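Local coordinates for protein superoxide dismutase (Chaetomium thermophilum, PDB 4BR6) that probably protects cells from toxic radicals by converting superoxide to hydrogen peroxide and oxygen at a manganese centre, at residues B[165-168]-B[169-173]; B[172-175]-B[176-180]. All coordinates share one frame; numbering follows the deposited sequence.

Contact 1: B[165-168]-B[169-173]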
# COMPACT_ATOMS: atom_id res chain seq x y z
N ALA B 165 -12.48 -11.02 -14.37
CA ALA B 165 -13.92 -10.89 -14.30
C ALA B 165 -14.54 -10.56 -15.67
O ALA B 165 -15.75 -10.63 -15.83
CB ALA B 165 -14.31 -9.83 -13.26
N TYR B 166 -13.71 -10.21 -16.66
CA TYR B 166 -14.22 -9.74 -17.95
C TYR B 166 -13.36 -9.96 -19.18
O TYR B 166 -13.85 -9.84 -20.30
CB TYR B 166 -14.55 -8.25 -17.88
CG TYR B 166 -13.38 -7.32 -17.53
CD1 TYR B 166 -12.51 -6.84 -18.50
CD2 TYR B 166 -13.18 -6.91 -16.22
CE1 TYR B 166 -11.46 -5.99 -18.16
CE2 TYR B 166 -12.14 -6.06 -15.88
CZ TYR B 166 -11.28 -5.60 -16.85
OH TYR B 166 -10.25 -4.75 -16.49
N TYR B 167 -12.08 -10.27 -19.02
CA TYR B 167 -11.17 -10.16 -20.16
C TYR B 167 -11.47 -11.15 -21.30
O TYR B 167 -11.32 -10.79 -22.47
CB TYR B 167 -9.71 -10.30 -19.74
CG TYR B 167 -8.76 -9.46 -20.58
CD1 TYR B 167 -8.27 -9.93 -21.80
CD2 TYR B 167 -8.37 -8.19 -20.17
CE1 TYR B 167 -7.41 -9.17 -22.57
CE2 TYR B 167 -7.51 -7.43 -20.94
CZ TYR B 167 -7.04 -7.92 -22.13
OH TYR B 167 -6.19 -7.18 -22.89
N LEU B 168 -11.89 -12.37 -20.97
CA LEU B 168 -12.20 -13.36 -21.99
C LEU B 168 -13.26 -12.86 -22.97
O LEU B 168 -13.19 -13.14 -24.16
CB LEU B 168 -12.68 -14.67 -21.36
CG LEU B 168 -11.61 -15.56 -20.72
CD1 LEU B 168 -12.29 -16.76 -20.07
CD2 LEU B 168 -10.54 -15.98 -21.72
N GLN B 169 -14.23 -12.12 -22.44
CA GLN B 169 -15.37 -11.65 -23.24
C GLN B 169 -15.15 -10.25 -23.78
O GLN B 169 -15.35 -10.00 -24.98
CB GLN B 169 -16.66 -11.66 -22.41
CG GLN B 169 -17.88 -11.13 -23.18
CD GLN B 169 -19.19 -11.41 -22.47
OE1 GLN B 169 -19.23 -12.04 -21.42
NE2 GLN B 169 -20.28 -10.94 -23.06
N TYR B 170 -14.74 -9.33 -22.92
CA TYR B 170 -14.58 -7.92 -23.31
C TYR B 170 -13.15 -7.44 -23.57
O TYR B 170 -12.97 -6.30 -23.99
CB TYR B 170 -15.19 -7.03 -22.23
CG TYR B 170 -16.66 -7.24 -22.00
CD1 TYR B 170 -17.62 -6.54 -22.73
CD2 TYR B 170 -17.11 -8.12 -21.04
CE1 TYR B 170 -18.98 -6.73 -22.51
CE2 TYR B 170 -18.45 -8.32 -20.81
CZ TYR B 170 -19.38 -7.62 -21.54
OH TYR B 170 -20.73 -7.83 -21.30
N GLU B 171 -12.14 -8.27 -23.31
CA GLU B 171 -10.76 -7.87 -23.48
C GLU B 171 -10.50 -6.57 -22.70
O GLU B 171 -10.93 -6.44 -21.56
CB GLU B 171 -10.43 -7.72 -24.97
CG GLU B 171 -10.50 -9.06 -25.72
CD GLU B 171 -10.46 -8.92 -27.23
OE1 GLU B 171 -10.84 -7.85 -27.77
OE2 GLU B 171 -10.06 -9.89 -27.89
N ASN B 172 -9.81 -5.62 -23.32
CA ASN B 172 -9.46 -4.35 -22.66
C ASN B 172 -10.64 -3.39 -22.45
O ASN B 172 -10.49 -2.35 -21.81
CB ASN B 172 -8.41 -3.61 -23.50
CG ASN B 172 -8.92 -3.24 -24.87
OD1 ASN B 172 -9.23 -4.11 -25.67
ND2 ASN B 172 -9.01 -1.95 -25.14
N ARG B 173 -11.79 -3.74 -23.01
CA ARG B 173 -12.93 -2.84 -23.05
C ARG B 173 -13.74 -2.99 -21.78
O ARG B 173 -14.88 -3.42 -21.79
CB ARG B 173 -13.80 -3.14 -24.28
CG ARG B 173 -13.03 -3.07 -25.58
CD ARG B 173 -13.89 -3.44 -26.78
NE ARG B 173 -14.59 -4.71 -26.59
CZ ARG B 173 -14.05 -5.90 -26.82
NH1 ARG B 173 -12.80 -6.00 -27.26
NH2 ARG B 173 -14.75 -7.01 -26.62

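Contact 2: B[172-175]-B[176-180]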
# COMPACT_ATOMS: atom_id res chain seq x y z
N ASN B 172 -9.81 -5.62 -23.32
CA ASN B 172 -9.46 -4.35 -22.66
C ASN B 172 -10.64 -3.39 -22.45
O ASN B 172 -10.49 -2.35 -21.81
CB ASN B 172 -8.41 -3.61 -23.50
CG ASN B 172 -8.92 -3.24 -24.87
OD1 ASN B 172 -9.23 -4.11 -25.67
ND2 ASN B 172 -9.01 -1.95 -25.14
N ARG B 173 -11.79 -3.74 -23.01
CA ARG B 173 -12.93 -2.84 -23.05
C ARG B 173 -13.74 -2.99 -21.78
O ARG B 173 -14.88 -3.42 -21.79
CB ARG B 173 -13.80 -3.14 -24.28
CG ARG B 173 -13.03 -3.07 -25.58
CD ARG B 173 -13.89 -3.44 -26.78
NE ARG B 173 -14.59 -4.71 -26.59
CZ ARG B 173 -14.05 -5.90 -26.82
NH1 ARG B 173 -12.80 -6.00 -27.26
NH2 ARG B 173 -14.75 -7.01 -26.62
N LYS B 174 -13.11 -2.60 -20.67
CA LYS B 174 -13.69 -2.78 -19.35
C LYS B 174 -14.96 -1.94 -19.20
O LYS B 174 -15.84 -2.30 -18.43
CB LYS B 174 -12.65 -2.42 -18.29
CG LYS B 174 -12.04 -1.04 -18.44
CD LYS B 174 -10.88 -0.84 -17.46
CE LYS B 174 -10.52 0.63 -17.27
NZ LYS B 174 -9.45 0.81 -16.26
N ALA B 175 -15.05 -0.84 -19.95
CA ALA B 175 -16.23 0.03 -19.85
C ALA B 175 -17.49 -0.69 -20.31
O ALA B 175 -18.58 -0.40 -19.84
CB ALA B 175 -16.05 1.31 -20.65
N GLU B 176 -17.32 -1.62 -21.25
CA GLU B 176 -18.44 -2.41 -21.75
C GLU B 176 -18.89 -3.43 -20.71
O GLU B 176 -20.09 -3.68 -20.54
CB GLU B 176 -18.05 -3.12 -23.04
CG GLU B 176 -17.97 -2.21 -24.24
CD GLU B 176 -17.50 -2.92 -25.50
OE1 GLU B 176 -17.47 -4.16 -25.50
OE2 GLU B 176 -17.14 -2.24 -26.48
N TYR B 177 -17.92 -4.02 -20.02
CA TYR B 177 -18.24 -4.92 -18.91
C TYR B 177 -18.98 -4.18 -17.81
O TYR B 177 -20.04 -4.63 -17.37
CB TYR B 177 -16.97 -5.57 -18.36
CG TYR B 177 -17.11 -6.18 -16.97
CD1 TYR B 177 -17.92 -7.29 -16.74
CD2 TYR B 177 -16.42 -5.65 -15.89
CE1 TYR B 177 -18.03 -7.85 -15.49
CE2 TYR B 177 -16.54 -6.22 -14.63
CZ TYR B 177 -17.34 -7.31 -14.44
OH TYR B 177 -17.46 -7.89 -13.19
N PHE B 178 -18.42 -3.04 -17.37
CA PHE B 178 -19.01 -2.28 -16.28
C PHE B 178 -20.45 -1.84 -16.59
O PHE B 178 -21.28 -1.78 -15.70
CB PHE B 178 -18.18 -1.03 -15.95
CG PHE B 178 -16.76 -1.32 -15.49
CD1 PHE B 178 -16.47 -2.43 -14.74
CD2 PHE B 178 -15.73 -0.48 -15.84
CE1 PHE B 178 -15.19 -2.68 -14.34
CE2 PHE B 178 -14.45 -0.73 -15.44
CZ PHE B 178 -14.18 -1.84 -14.69
N GLU B 179 -20.73 -1.53 -17.86
CA GLU B 179 -22.07 -1.12 -18.28
C GLU B 179 -23.02 -2.32 -18.37
O GLU B 179 -24.16 -2.25 -17.91
CB GLU B 179 -22.02 -0.43 -19.64
CG GLU B 179 -23.38 -0.04 -20.20
CD GLU B 179 -24.04 1.10 -19.43
OE1 GLU B 179 -23.38 1.68 -18.55
OE2 GLU B 179 -25.21 1.41 -19.72
N ALA B 180 -22.53 -3.41 -18.96
CA ALA B 180 -23.33 -4.61 -19.15
C ALA B 180 -23.79 -5.27 -17.83
O ALA B 180 -24.91 -5.78 -17.75
CB ALA B 180 -22.57 -5.63 -20.01
O HOH W 1 -17.36 -6.48 -27.00

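Contact 1: B[165-168]-B[169-173]
The Tyr167 ring lies flat against the backbone of Glu171. Glu171 C sits 3.5 Å above the ring plane, over its centre. Glu171 CA lies over the same face and makes a CH-pi contact, 3.6 Å from the ring centroid. A backbone bond, Glu171 N to Tyr167 O at 2.8 Å, also ties these residues; it is bent at the hydrogen (137°). Tyr167 OH reaches past Asn172 to His30 of the second subunit, where it forms a hydrogen bond.

Tyr166 is the N-cap of the short helix 167-170. Its carbonyl takes a nearly straight bond from Tyr170 N, with Tyr166 O 2.8 Å away, and a weak one from Gln169 N. Its side chain has CG between the backbone N and the carbonyl carbon (chi1 59°). This helps bring the ring edge to Glu171 O, which lies in the ring plane 3.5 Å from Tyr166 CE1. The helix follows the metal ligand His164 in the C-terminal domain of the iron/manganese superoxide dismutase fold. It ends at Tyr170; Glu171, the next residue, leaves helical geometry with positive phi. A type II' turn runs from Tyr170 to Arg173.

That turn brings the Arg173 guanidinium face against the carbonyl end of the helix. Tyr170 O stands 3.0 Å above the centre of the guanidinium plane. Glu171 OE1 lies at its edge and accepts a bond from Arg173 NH1 at 2.7 Å, on the anti side of the carboxylate. Glu171 OE1 also forms a salt bridge with Arg21 of the second subunit, so this one oxygen has two cationic partners. Tyr170 OH and Gln169 NE2 bond to the backbone carbonyls of Tyr17 and Pro16, joining the helix to the N-terminal part of the chain.

Contact 2: B[172-175]-B[176-180]
This is a local contact along helix 174-180, in the C-terminal domain, from its N-cap Arg173 to Phe178 and Glu179. The Arg173 side chain bends at chi3 (-51°), and NE meets Glu176 OE1 at 3.1 Å in a nearly straight hydrogen bond that is part of a salt bridge. The carboxylate oxygen lies in the guanidinium plane, but NE stands above the carboxylate plane. A water accepts from Arg173 NH2 and donates to Glu176 OE1, adding a second link. Arg173 NH1 is held by Glu171, so the guanidinium serves two carboxylates. Glu176 N also bonds to Arg173 O at 3.1 Å.

One turn on, Phe178 N bonds to Lys174 O at 2.9 Å. The same oxygen sits 3.1 Å above one face of the Phe178 ring, toward its rim. Lys174 CB touches Phe178 CE2 at 3.8 Å, and the two side chains run side by side. The ring also packs on Asn115 and Leu118 of helix 107-119. Replacing Phe178 by alanine would probably open a gap against that helix and leave the Lys174 methylenes without their ring. Tyr177 OH bonds to the backbone O of manganese ligand Asp160, tying this iron/manganese superoxide dismutase helix to the metal site.

Contacts 1 and 2 lie on successive short helices, 167-170 and 174-180, and share Asn172 and Arg173 in the link between them. Contact 1 has more buried residues and faces the second subunit and helix 20-50. Its chemistry is mainly tyrosine rings against backbone. Contact 2 is more exposed along the Glu176 and Glu179 side, while Tyr177 and Phe178 are buried. Arg173 joins the two, pairing with Glu171 in one and Glu176 in the other. The two contacts also touch directly: Tyr166 CB, just before helix 167-170, lies 3.4 Å from Tyr177 CG, and Tyr170 CD1 lies 3.5 Å from Glu176 CB.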